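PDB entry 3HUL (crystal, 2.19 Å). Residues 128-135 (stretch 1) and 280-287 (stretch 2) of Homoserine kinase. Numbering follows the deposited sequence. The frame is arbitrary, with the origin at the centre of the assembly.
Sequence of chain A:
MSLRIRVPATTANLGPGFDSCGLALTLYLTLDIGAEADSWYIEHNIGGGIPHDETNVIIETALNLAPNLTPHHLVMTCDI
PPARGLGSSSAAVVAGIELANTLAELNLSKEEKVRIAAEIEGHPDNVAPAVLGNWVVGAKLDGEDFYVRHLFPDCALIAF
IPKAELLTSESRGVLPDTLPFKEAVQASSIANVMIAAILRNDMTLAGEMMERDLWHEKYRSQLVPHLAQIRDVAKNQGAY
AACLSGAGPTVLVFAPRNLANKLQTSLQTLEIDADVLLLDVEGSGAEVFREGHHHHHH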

ATOM      1  N   ALA A 128     -14.568 -14.366   6.681  1.00 23.18           N
ATOM      2  CA  ALA A 128     -13.556 -13.405   7.094  1.00 22.15           C
ATOM      3  C   ALA A 128     -14.002 -11.961   6.728  1.00 21.99           C
ATOM      4  O   ALA A 128     -14.035 -11.098   7.598  1.00 21.77           O
ATOM      5  CB  ALA A 128     -12.169 -13.762   6.496  1.00 22.50           C
ATOM      6  N   PRO A 129     -14.390 -11.710   5.458  1.00 21.16           N
ATOM      7  CA  PRO A 129     -14.917 -10.357   5.181  1.00 21.30           C
ATOM      8  C   PRO A 129     -16.231 -10.032   5.940  1.00 22.26           C
ATOM      9  O   PRO A 129     -16.473  -8.864   6.244  1.00 23.41           O
ATOM     10  CB  PRO A 129     -15.114 -10.333   3.648  1.00 20.83           C
ATOM     11  CG  PRO A 129     -14.972 -11.713   3.183  1.00 20.09           C
ATOM     12  CD  PRO A 129     -14.284 -12.538   4.239  1.00 20.76           C
ATOM     13  N   ALA A 130     -17.055 -11.037   6.272  1.00 21.53           N
ATOM     14  CA  ALA A 130     -18.249 -10.773   7.085  1.00 21.95           C
ATOM     15  C   ALA A 130     -17.857 -10.252   8.469  1.00 21.76           C
ATOM     16  O   ALA A 130     -18.495  -9.354   9.004  1.00 22.58           O
ATOM     17  CB  ALA A 130     -19.154 -12.026   7.198  1.00 21.16           C
ATOM     18  N   VAL A 131     -16.785 -10.791   9.031  1.00 22.20           N
ATOM     19  CA  VAL A 131     -16.276 -10.290  10.306  1.00 22.62           C
ATOM     20  C   VAL A 131     -15.427  -9.021  10.160  1.00 22.63           C
ATOM     21  O   VAL A 131     -15.546  -8.115  10.951  1.00 23.05           O
ATOM     22  CB  VAL A 131     -15.439 -11.361  11.022  1.00 23.10           C
ATOM     23  CG1 VAL A 131     -14.846 -10.805  12.352  1.00 24.04           C
ATOM     24  CG2 VAL A 131     -16.283 -12.585  11.288  1.00 21.77           C
ATOM     25  N   LEU A 132     -14.572  -8.948   9.144  1.00 23.12           N
ATOM     26  CA  LEU A 132     -13.492  -7.939   9.127  1.00 22.89           C
ATOM     27  C   LEU A 132     -13.847  -6.738   8.287  1.00 23.15           C
ATOM     28  O   LEU A 132     -13.316  -5.647   8.485  1.00 23.56           O
ATOM     29  CB  LEU A 132     -12.224  -8.570   8.611  1.00 23.32           C
ATOM     30  CG  LEU A 132     -11.827  -9.779   9.470  1.00 24.02           C
ATOM     31  CD1 LEU A 132     -10.626 -10.405   8.851  1.00 20.61           C
ATOM     32  CD2 LEU A 132     -11.568  -9.352  10.948  1.00 22.93           C
ATOM     33  N   GLY A 133     -14.780  -6.945   7.364  1.00 22.59           N
ATOM     34  CA  GLY A 133     -15.216  -5.894   6.478  1.00 21.97           C
ATOM     35  C   GLY A 133     -14.272  -5.815   5.286  1.00 21.25           C
ATOM     36  O   GLY A 133     -13.167  -6.352   5.301  1.00 20.14           O
ATOM     37  N   ASN A 134     -14.745  -5.135   4.255  1.00 20.79           N
ATOM     38  CA  ASN A 134     -13.965  -4.858   3.075  1.00 21.29           C
ATOM     39  C   ASN A 134     -13.507  -6.115   2.327  1.00 20.57           C
ATOM     40  O   ASN A 134     -14.267  -7.068   2.183  1.00 21.30           O
ATOM     41  CB  ASN A 134     -12.794  -3.927   3.441  1.00 21.17           C
ATOM     42  CG  ASN A 134     -12.640  -2.818   2.456  1.00 22.76           C
ATOM     43  OD1 ASN A 134     -12.591  -3.061   1.246  1.00 24.09           O
ATOM     44  ND2 ASN A 134     -12.589  -1.588   2.950  1.00 23.18           N
ATOM     45  N   TRP A 135     -12.260  -6.115   1.876  1.00 20.07           N
ATOM     46  CA  TRP A 135     -11.730  -7.179   1.009  1.00 18.88           C
ATOM     47  C   TRP A 135     -10.717  -7.977   1.823  1.00 19.07           C
ATOM     48  O   TRP A 135      -9.789  -7.394   2.420  1.00 19.62           O
ATOM     49  CB  TRP A 135     -11.139  -6.579  -0.281  1.00 18.32           C
ATOM     50  CG  TRP A 135     -10.309  -7.517  -1.111  1.00 17.92           C
ATOM     51  CD1 TRP A 135     -10.579  -8.823  -1.405  1.00 18.61           C
ATOM     52  CD2 TRP A 135      -9.067  -7.212  -1.753  1.00 16.17           C
ATOM     53  NE1 TRP A 135      -9.582  -9.350  -2.181  1.00 17.98           N
ATOM     54  CE2 TRP A 135      -8.636  -8.386  -2.407  1.00 17.35           C
ATOM     55  CE3 TRP A 135      -8.296  -6.048  -1.868  1.00 18.52           C
ATOM     56  CZ2 TRP A 135      -7.455  -8.438  -3.172  1.00 17.16           C
ATOM     57  CZ3 TRP A 135      -7.104  -6.100  -2.601  1.00 17.85           C
ATOM     58  CH2 TRP A 135      -6.693  -7.300  -3.238  1.00 17.54           C
TER
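Stretch 2, residues 280-287: DVEGSGAE

Stretch 2 of homoserine kinase, an irregular segment with no helix or strand through Val281–Ala286, lies across the C-terminal end of the helix that opens stretch 1, and runs antiparallel to it: Ala286 meets Ala130, Gly285 meets Gly133, and Gly283 and Glu282 meet Asn134. The closest CA pair is Gly133–Gly285, 3.8 Å apart; Asn134 CA and Gly283 CA are 4.4 Å apart. The contact is mostly backbone on backbone and buries 312 Å², both sides summed.

The last helical turn satisfies Leu132 N through Ala128 O (2.7 Å) and Gly133 N through Pro129 O (2.8 Å). Gly133 then leaves the helix with positive phi (85/164), so Ala130 O does not receive the usual i+4 donor, Asn134 N, which goes to Glu282 O. Ala130 O accepts a hydrogen bond from Ala286 N at 2.8 Å (N-H...O 141°), and Val131 O receives a CA-H...O contact from Gly285 CA at 3.1 Å, nearly straight at 163°. Beyond the helix, Asn134 N donates to Glu282 O at 2.8 Å (156°), so the two hydrogen bonds bracket the glycine pair. Between them Gly133 CA approaches Gly283 O at 3.5 Å in a second CA-H...O contact.

Such closeness depends on absent side chains. A CB on Gly133 would fall 2.2 Å from Gly283 O, and its backbone angles alone call for glycine; a CB on Gly285 would fall 1.6 Å from Val131 O. Gly283, by contrast, has room for one.

Side chains add little across the contact. Val281 points toward stretch 1 and places CG1 3.4 Å from Asn134 OD1, an oxygen already hydrogen-bonded elsewhere in the structure. Glu282 points away and braces its own loop: its OE2 accepts from Ser284 N (2.8 Å, 161°) and, weakly, from Ser284 OG (3.4 Å).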

ATOM      1  N   ASP A 280     -22.608  -1.386  -2.648  1.00 27.54           N
ATOM      2  CA  ASP A 280     -21.284  -0.876  -2.426  1.00 27.01           C
ATOM      3  C   ASP A 280     -20.435  -1.882  -1.639  1.00 26.34           C
ATOM      4  O   ASP A 280     -20.968  -2.820  -1.031  1.00 25.97           O
ATOM      5  CB  ASP A 280     -21.347   0.472  -1.696  1.00 27.97           C
ATOM      6  CG  ASP A 280     -21.876   1.604  -2.589  1.00 31.66           C
ATOM      7  OD1 ASP A 280     -21.300   1.875  -3.659  1.00 35.64           O
ATOM      8  OD2 ASP A 280     -22.874   2.228  -2.214  1.00 35.95           O
ATOM      9  N   VAL A 281     -19.115  -1.665  -1.646  1.00 25.38           N
ATOM     10  CA  VAL A 281     -18.195  -2.338  -0.721  1.00 24.51           C
ATOM     11  C   VAL A 281     -18.547  -1.882   0.684  1.00 24.33           C
ATOM     12  O   VAL A 281     -18.689  -0.691   0.924  1.00 24.42           O
ATOM     13  CB  VAL A 281     -16.701  -2.022  -1.050  1.00 24.17           C
ATOM     14  CG1 VAL A 281     -15.754  -2.567   0.011  1.00 23.36           C
ATOM     15  CG2 VAL A 281     -16.311  -2.565  -2.476  1.00 23.96           C
ATOM     16  N   GLU A 282     -18.725  -2.827   1.603  1.00 23.95           N
ATOM     17  CA  GLU A 282     -18.975  -2.489   3.003  1.00 24.18           C
ATOM     18  C   GLU A 282     -17.657  -2.615   3.794  1.00 23.95           C
ATOM     19  O   GLU A 282     -17.067  -3.698   3.890  1.00 23.01           O
ATOM     20  CB  GLU A 282     -20.117  -3.361   3.587  1.00 24.67           C
ATOM     21  CG  GLU A 282     -20.316  -3.275   5.109  1.00 26.76           C
ATOM     22  CD  GLU A 282     -20.522  -1.843   5.606  1.00 30.64           C
ATOM     23  OE1 GLU A 282     -21.574  -1.239   5.298  1.00 33.70           O
ATOM     24  OE2 GLU A 282     -19.637  -1.320   6.317  1.00 32.96           O
ATOM     25  N   GLY A 283     -17.206  -1.491   4.334  1.00 24.77           N
ATOM     26  CA  GLY A 283     -15.940  -1.396   5.030  1.00 26.20           C
ATOM     27  C   GLY A 283     -15.926  -2.001   6.417  1.00 27.81           C
ATOM     28  O   GLY A 283     -14.868  -2.398   6.892  1.00 27.38           O
ATOM     29  N   SER A 284     -17.094  -2.076   7.070  1.00 28.84           N
ATOM     30  CA  SER A 284     -17.167  -2.560   8.454  1.00 29.84           C
ATOM     31  C   SER A 284     -17.629  -3.998   8.487  1.00 30.13           C
ATOM     32  O   SER A 284     -18.564  -4.370   7.791  1.00 30.44           O
ATOM     33  CB  SER A 284     -18.165  -1.731   9.256  1.00 30.02           C
ATOM     34  OG  SER A 284     -17.944  -0.344   9.063  1.00 32.76           O
ATOM     35  N   GLY A 285     -16.994  -4.814   9.310  1.00 29.99           N
ATOM     36  CA  GLY A 285     -17.482  -6.152   9.489  1.00 30.61           C
ATOM     37  C   GLY A 285     -18.648  -6.167  10.468  1.00 31.44           C
ATOM     38  O   GLY A 285     -19.183  -5.121  10.841  1.00 30.89           O
ATOM     39  N   ALA A 286     -19.027  -7.372  10.882  1.00 31.98           N
ATOM     40  CA  ALA A 286     -20.115  -7.584  11.818  1.00 32.25           C
ATOM     41  C   ALA A 286     -20.007  -6.657  13.036  1.00 33.31           C
ATOM     42  O   ALA A 286     -18.939  -6.518  13.631  1.00 32.65           O
ATOM     43  CB  ALA A 286     -20.124  -9.037  12.251  1.00 31.57           C
ATOM     44  N   GLU A 287     -21.118  -6.010  13.380  1.00 34.84           N
ATOM     45  CA  GLU A 287     -21.170  -5.111  14.537  1.00 36.61           C
ATOM     46  C   GLU A 287     -22.258  -5.551  15.519  1.00 36.46           C
ATOM     47  O   GLU A 287     -23.343  -6.010  15.119  1.00 36.24           O
ATOM     48  CB  GLU A 287     -21.499  -3.663  14.134  1.00 37.45           C
ATOM     49  CG  GLU A 287     -20.746  -3.025  12.972  1.00 41.79           C
ATOM     50  CD  GLU A 287     -21.635  -2.001  12.249  1.00 47.53           C
ATOM     51  OE1 GLU A 287     -22.173  -1.088  12.919  1.00 48.43           O
ATOM     52  OE2 GLU A 287     -21.825  -2.124  11.013  1.00 50.97           O
TER